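Local structure of aminotransferase (Paracoccus denitrificans, 4GRX) at residues 405-416 with 426-434. The protein probably transfers amino groups from amines or omega-amino acids to keto acids, as a pyridoxal-phosphate-dependent class III omega-aminotransferase. Numbering follows the deposited sequence.
Sequences FDANLSVSERIA and CRPLGQSIV
Gln431 leaves its backbone with CG anti to the carbonyl carbon (chi1 -61°) and runs out extended, laying its amide along the main chain of Phe405, while Arg427 bends at chi2 and chi3 and curls back to Ser412 and Glu413. The amide uses both ends on one residue: Gln431 OE1 accepts from Phe405 N at 3.0 Å, on a lone pair in the carbonyl plane. Gln431 NE2 donates an N-H to Phe405 O at 2.9 Å. With an alanine here, the N-H and C=O of Phe405 would probably lose both mates, leaving the loop before helix 411-421 freer to shift. On the Arg427 guanidinium, Ala416 CB lies over one face, offset toward the rim, with Ser412 OG and Glu413 OE1 at the edge. Arg427 NH2 makes a salt bridge to Glu413 OE1 (2.7 Å), its N-H bent. Arg427 NH1 bonds Pro428 O (2.6 Å) within its own segment, and a weak bond joins Arg427 NH1 to Ser412 OG. That hydroxyl in turn donates weakly to Gly430 O in the type II' turn Leu429-Ser432. Deeper in, Ile415 CG2 meets Pro428 CG at 4.0 Å. Leu429 of the same turn touches the bound delta-amino valeric acid, and Arg427 packs on Phe98 of the second subunit. Helix 411-421 lies against the approach to strand 432-435, an edge of the antiparallel sheet 381-387/390-395/432-435, consistent with the C-terminal small domain of a fold-type I aminotransferase, while helix 443-463 packs against Ile415 and Ile433.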
ATOM      1  N   PHE A 405     -21.163 -26.224 -10.688  1.00 38.09           N
ATOM      2  CA  PHE A 405     -21.892 -25.808 -11.883  1.00 38.36           C
ATOM      3  C   PHE A 405     -20.897 -25.458 -12.986  1.00 38.58           C
ATOM      4  O   PHE A 405     -19.758 -25.094 -12.701  1.00 38.39           O
ATOM      5  CB  PHE A 405     -22.787 -24.591 -11.588  1.00 37.39           C
ATOM      6  CG  PHE A 405     -24.024 -24.906 -10.766  1.00 37.34           C
ATOM      7  CD1 PHE A 405     -25.124 -25.554 -11.342  1.00 38.29           C
ATOM      8  CD2 PHE A 405     -24.102 -24.536  -9.422  1.00 36.34           C
ATOM      9  CE1 PHE A 405     -26.263 -25.843 -10.593  1.00 38.20           C
ATOM     10  CE2 PHE A 405     -25.241 -24.823  -8.672  1.00 36.31           C
ATOM     11  CZ  PHE A 405     -26.318 -25.478  -9.259  1.00 37.38           C
ATOM     12  N   ASP A 406     -21.322 -25.573 -14.240  1.00 39.45           N
ATOM     13  CA  ASP A 406     -20.509 -25.146 -15.377  1.00 39.72           C
ATOM     14  C   ASP A 406     -20.143 -23.669 -15.314  1.00 37.66           C
ATOM     15  O   ASP A 406     -20.967 -22.828 -14.977  1.00 36.57           O
ATOM     16  CB  ASP A 406     -21.256 -25.395 -16.686  1.00 41.98           C
ATOM     17  CG  ASP A 406     -20.927 -26.729 -17.313  1.00 44.40           C
ATOM     18  OD1 ASP A 406     -19.971 -27.415 -16.866  1.00 45.03           O
ATOM     19  OD2 ASP A 406     -21.636 -27.081 -18.280  1.00 46.01           O
ATOM     20  N   ALA A 407     -18.901 -23.366 -15.664  1.00 37.31           N
ATOM     21  CA  ALA A 407     -18.431 -21.991 -15.766  1.00 36.14           C
ATOM     22  C   ALA A 407     -19.390 -21.097 -16.560  1.00 35.81           C
ATOM     23  O   ALA A 407     -19.613 -19.941 -16.189  1.00 34.66           O
ATOM     24  CB  ALA A 407     -17.044 -21.955 -16.390  1.00 36.32           C
ATOM     25  N   ASN A 408     -19.959 -21.632 -17.640  1.00 36.58           N
ATOM     26  CA  ASN A 408     -20.779 -20.808 -18.519  1.00 36.54           C
ATOM     27  C   ASN A 408     -22.131 -20.424 -17.906  1.00 35.73           C
ATOM     28  O   ASN A 408     -22.803 -19.519 -18.387  1.00 35.63           O
ATOM     29  CB  ASN A 408     -20.892 -21.405 -19.940  1.00 38.00           C
ATOM     30  CG  ASN A 408     -22.043 -22.393 -20.092  1.00 39.24           C
ATOM     31  OD1 ASN A 408     -22.115 -23.411 -19.398  1.00 39.81           O
ATOM     32  ND2 ASN A 408     -22.944 -22.105 -21.022  1.00 39.88           N
ATOM     33  N   LEU A 409     -22.513 -21.096 -16.828  1.00 35.42           N
ATOM     34  CA  LEU A 409     -23.738 -20.743 -16.126  1.00 34.95           C
ATOM     35  C   LEU A 409     -23.562 -19.487 -15.269  1.00 34.01           C
ATOM     36  O   LEU A 409     -24.544 -18.795 -15.009  1.00 34.29           O
ATOM     37  CB  LEU A 409     -24.294 -21.925 -15.316  1.00 35.05           C
ATOM     38  CG  LEU A 409     -24.866 -23.133 -16.100  1.00 36.34           C
ATOM     39  CD1 LEU A 409     -25.387 -24.220 -15.166  1.00 36.41           C
ATOM     40  CD2 LEU A 409     -25.955 -22.760 -17.098  1.00 36.81           C
ATOM     41  N   SER A 410     -22.323 -19.181 -14.863  1.00 33.31           N
ATOM     42  CA  SER A 410     -21.991 -17.951 -14.126  1.00 32.26           C
ATOM     43  C   SER A 410     -22.776 -17.867 -12.815  1.00 32.09           C
ATOM     44  O   SER A 410     -23.265 -16.785 -12.429  1.00 31.53           O
ATOM     45  CB  SER A 410     -22.270 -16.692 -14.968  1.00 32.40           C
ATOM     46  OG  SER A 410     -21.358 -16.530 -16.046  1.00 33.31           O
ATOM     47  N   VAL A 411     -22.894 -19.007 -12.140  1.00 32.29           N
ATOM     48  CA  VAL A 411     -23.745 -19.133 -10.961  1.00 32.37           C
ATOM     49  C   VAL A 411     -23.427 -18.109  -9.869  1.00 31.53           C
ATOM     50  O   VAL A 411     -24.335 -17.524  -9.255  1.00 31.55           O
ATOM     51  CB  VAL A 411     -23.728 -20.574 -10.426  1.00 32.91           C
ATOM     52  CG1 VAL A 411     -24.213 -20.628  -8.989  1.00 32.63           C
ATOM     53  CG2 VAL A 411     -24.611 -21.434 -11.313  1.00 34.05           C
ATOM     54  N   SER A 412     -22.132 -17.908  -9.652  1.00 30.85           N
ATOM     55  CA  SER A 412     -21.608 -16.862  -8.793  1.00 30.09           C
ATOM     56  C   SER A 412     -22.221 -15.488  -9.060  1.00 29.71           C
ATOM     57  O   SER A 412     -22.729 -14.858  -8.133  1.00 29.17           O
ATOM     58  CB  SER A 412     -20.097 -16.766  -8.972  1.00 30.04           C
ATOM     59  OG  SER A 412     -19.567 -15.836  -8.056  1.00 29.79           O
ATOM     60  N   GLU A 413     -22.160 -15.024 -10.314  1.00 29.87           N
ATOM     61  CA  GLU A 413     -22.751 -13.728 -10.679  1.00 29.76           C
ATOM     62  C   GLU A 413     -24.269 -13.694 -10.468  1.00 29.68           C
ATOM     63  O   GLU A 413     -24.809 -12.735  -9.928  1.00 29.35           O
ATOM     64  CB  GLU A 413     -22.400 -13.315 -12.113  1.00 30.37           C
ATOM     65  CG  GLU A 413     -20.919 -13.085 -12.363  1.00 30.90           C
ATOM     66  CD  GLU A 413     -20.231 -12.264 -11.273  1.00 30.85           C
ATOM     67  OE1 GLU A 413     -20.699 -11.134 -10.992  1.00 31.04           O
ATOM     68  OE2 GLU A 413     -19.202 -12.733 -10.706  1.00 30.94           O
ATOM     69  N   ARG A 414     -24.949 -14.751 -10.889  1.00 30.09           N
ATOM     70  CA  ARG A 414     -26.391 -14.806 -10.766  1.00 30.48           C
ATOM     71  C   ARG A 414     -26.806 -14.604  -9.316  1.00 30.38           C
ATOM     72  O   ARG A 414     -27.774 -13.890  -9.042  1.00 30.80           O
ATOM     73  CB  ARG A 414     -26.927 -16.130 -11.291  1.00 31.01           C
ATOM     74  CG  ARG A 414     -27.018 -16.209 -12.801  1.00 31.29           C
ATOM     75  CD  ARG A 414     -27.493 -17.589 -13.199  1.00 32.05           C
ATOM     76  NE  ARG A 414     -27.193 -17.855 -14.593  1.00 32.41           N
ATOM     77  CZ  ARG A 414     -28.097 -17.964 -15.559  1.00 33.15           C
ATOM     78  NH1 ARG A 414     -29.398 -17.858 -15.294  1.00 33.60           N
ATOM     79  NH2 ARG A 414     -27.688 -18.201 -16.798  1.00 33.64           N
ATOM     80  N   ILE A 415     -26.058 -15.212  -8.398  1.00 29.86           N
ATOM     81  CA  ILE A 415     -26.364 -15.109  -6.984  1.00 30.12           C
ATOM     82  C   ILE A 415     -26.102 -13.698  -6.424  1.00 30.01           C
ATOM     83  O   ILE A 415     -26.988 -13.109  -5.769  1.00 30.56           O
ATOM     84  CB  ILE A 415     -25.675 -16.214  -6.165  1.00 29.88           C
ATOM     85  CG1 ILE A 415     -26.203 -17.586  -6.607  1.00 30.53           C
ATOM     86  CG2 ILE A 415     -25.940 -16.011  -4.680  1.00 29.90           C
ATOM     87  CD1 ILE A 415     -25.515 -18.771  -5.961  1.00 30.34           C
ATOM     88  N   ALA A 416     -24.913 -13.162  -6.700  1.00 29.45           N
ATOM     89  CA  ALA A 416     -24.566 -11.772  -6.385  1.00 29.44           C
ATOM     90  C   ALA A 416     -25.622 -10.804  -6.913  1.00 30.34           C
ATOM     91  O   ALA A 416     -26.273 -10.104  -6.121  1.00 31.22           O
ATOM     92  CB  ALA A 416     -23.197 -11.421  -6.951  1.00 28.94           C
ATOM     93  N   CYS A 426     -24.282  -9.453  -1.076  1.00 30.43           N
ATOM     94  CA  CYS A 426     -23.709 -10.746  -0.766  1.00 30.72           C
ATOM     95  C   CYS A 426     -22.759 -11.050  -1.888  1.00 30.64           C
ATOM     96  O   CYS A 426     -23.185 -11.099  -3.042  1.00 31.30           O
ATOM     97  CB  CYS A 426     -24.800 -11.811  -0.730  1.00 31.73           C
ATOM     98  SG  CYS A 426     -24.195 -13.489  -0.466  1.00 32.41           S
ATOM     99  N   ARG A 427     -21.481 -11.245  -1.572  1.00 30.12           N
ATOM    100  CA  ARG A 427     -20.500 -11.472  -2.623  1.00 29.99           C
ATOM    101  C   ARG A 427     -19.884 -12.875  -2.626  1.00 30.25           C
ATOM    102  O   ARG A 427     -19.013 -13.172  -1.801  1.00 31.35           O
ATOM    103  CB  ARG A 427     -19.395 -10.413  -2.581  1.00 29.78           C
ATOM    104  CG  ARG A 427     -18.898  -9.991  -3.966  1.00 29.71           C
ATOM    105  CD  ARG A 427     -18.765 -11.164  -4.925  1.00 29.69           C
ATOM    106  NE  ARG A 427     -19.218 -10.801  -6.258  1.00 29.99           N
ATOM    107  CZ  ARG A 427     -19.619 -11.652  -7.200  1.00 30.49           C
ATOM    108  NH1 ARG A 427     -19.660 -12.968  -6.991  1.00 30.21           N
ATOM    109  NH2 ARG A 427     -20.003 -11.163  -8.371  1.00 31.13           N
ATOM    110  N   PRO A 428     -20.327 -13.732  -3.565  1.00 30.07           N
ATOM    111  CA  PRO A 428     -19.797 -15.066  -3.754  1.00 29.87           C
ATOM    112  C   PRO A 428     -18.435 -15.035  -4.387  1.00 29.36           C
ATOM    113  O   PRO A 428     -18.211 -14.296  -5.326  1.00 29.24           O
ATOM    114  CB  PRO A 428     -20.794 -15.700  -4.729  1.00 30.59           C
ATOM    115  CG  PRO A 428     -22.068 -14.976  -4.467  1.00 31.21           C
ATOM    116  CD  PRO A 428     -21.572 -13.560  -4.329  1.00 30.85           C
ATOM    117  N   LEU A 429     -17.537 -15.847  -3.862  1.00 29.21           N
ATOM    118  CA  LEU A 429     -16.200 -15.959  -4.392  1.00 29.17           C
ATOM    119  C   LEU A 429     -16.165 -17.356  -4.936  1.00 29.77           C
ATOM    120  O   LEU A 429     -16.229 -18.311  -4.173  1.00 30.56           O
ATOM    121  CB  LEU A 429     -15.162 -15.757  -3.279  1.00 29.01           C
ATOM    122  CG  LEU A 429     -15.424 -14.551  -2.338  1.00 28.79           C
ATOM    123  CD1 LEU A 429     -14.591 -14.619  -1.074  1.00 28.65           C
ATOM    124  CD2 LEU A 429     -15.222 -13.198  -3.010  1.00 28.46           C
ATOM    125  N   GLY A 430     -16.097 -17.476  -6.258  1.00 29.85           N
ATOM    126  CA  GLY A 430     -16.231 -18.759  -6.926  1.00 30.39           C
ATOM    127  C   GLY A 430     -17.644 -19.227  -6.698  1.00 30.69           C
ATOM    128  O   GLY A 430     -18.570 -18.425  -6.738  1.00 30.37           O
ATOM    129  N   GLN A 431     -17.814 -20.511  -6.412  1.00 31.34           N
ATOM    130  CA  GLN A 431     -19.140 -21.022  -6.068  1.00 31.60           C
ATOM    131  C   GLN A 431     -19.363 -21.111  -4.547  1.00 31.20           C
ATOM    132  O   GLN A 431     -20.229 -21.853  -4.068  1.00 31.56           O
ATOM    133  CB  GLN A 431     -19.433 -22.330  -6.816  1.00 32.97           C
ATOM    134  CG  GLN A 431     -19.411 -22.135  -8.330  1.00 33.71           C
ATOM    135  CD  GLN A 431     -19.914 -23.321  -9.129  1.00 35.34           C
ATOM    136  OE1 GLN A 431     -20.703 -24.137  -8.646  1.00 36.52           O
ATOM    137  NE2 GLN A 431     -19.475 -23.408 -10.380  1.00 35.93           N
ATOM    138  N   SER A 432     -18.585 -20.315  -3.811  1.00 30.29           N
ATOM    139  CA  SER A 432     -18.686 -20.190  -2.357  1.00 29.65           C
ATOM    140  C   SER A 432     -19.454 -18.925  -2.007  1.00 29.19           C
ATOM    141  O   SER A 432     -18.915 -17.816  -2.139  1.00 28.95           O
ATOM    142  CB  SER A 432     -17.284 -20.114  -1.727  1.00 29.09           C
ATOM    143  OG  SER A 432     -16.539 -21.297  -1.953  1.00 29.28           O
ATOM    144  N   ILE A 433     -20.708 -19.083  -1.583  1.00 29.11           N
ATOM    145  CA  ILE A 433     -21.535 -17.965  -1.126  1.00 28.49           C
ATOM    146  C   ILE A 433     -21.106 -17.541   0.279  1.00 28.14           C
ATOM    147  O   ILE A 433     -21.326 -18.262   1.260  1.00 28.35           O
ATOM    148  CB  ILE A 433     -23.015 -18.354  -1.108  1.00 29.43           C
ATOM    149  CG1 ILE A 433     -23.407 -18.965  -2.453  1.00 29.95           C
ATOM    150  CG2 ILE A 433     -23.890 -17.155  -0.743  1.00 29.41           C
ATOM    151  CD1 ILE A 433     -24.318 -20.166  -2.327  1.00 30.88           C
ATOM    152  N   VAL A 434     -20.503 -16.361   0.370  1.00 27.48           N
ATOM    153  CA  VAL A 434     -19.864 -15.900   1.592  1.00 27.01           C
ATOM    154  C   VAL A 434     -20.737 -14.905   2.339  1.00 27.32           C
ATOM    155  O   VAL A 434     -21.392 -14.049   1.746  1.00 27.70           O
ATOM    156  CB  VAL A 434     -18.491 -15.279   1.277  1.00 26.41           C
ATOM    157  CG1 VAL A 434     -17.881 -14.620   2.496  1.00 26.16           C
ATOM    158  CG2 VAL A 434     -17.553 -16.342   0.745  1.00 26.44           C
TER
HETATM  159  O   HOH W   1     -24.477  -8.864  -4.046  1.00 26.34           O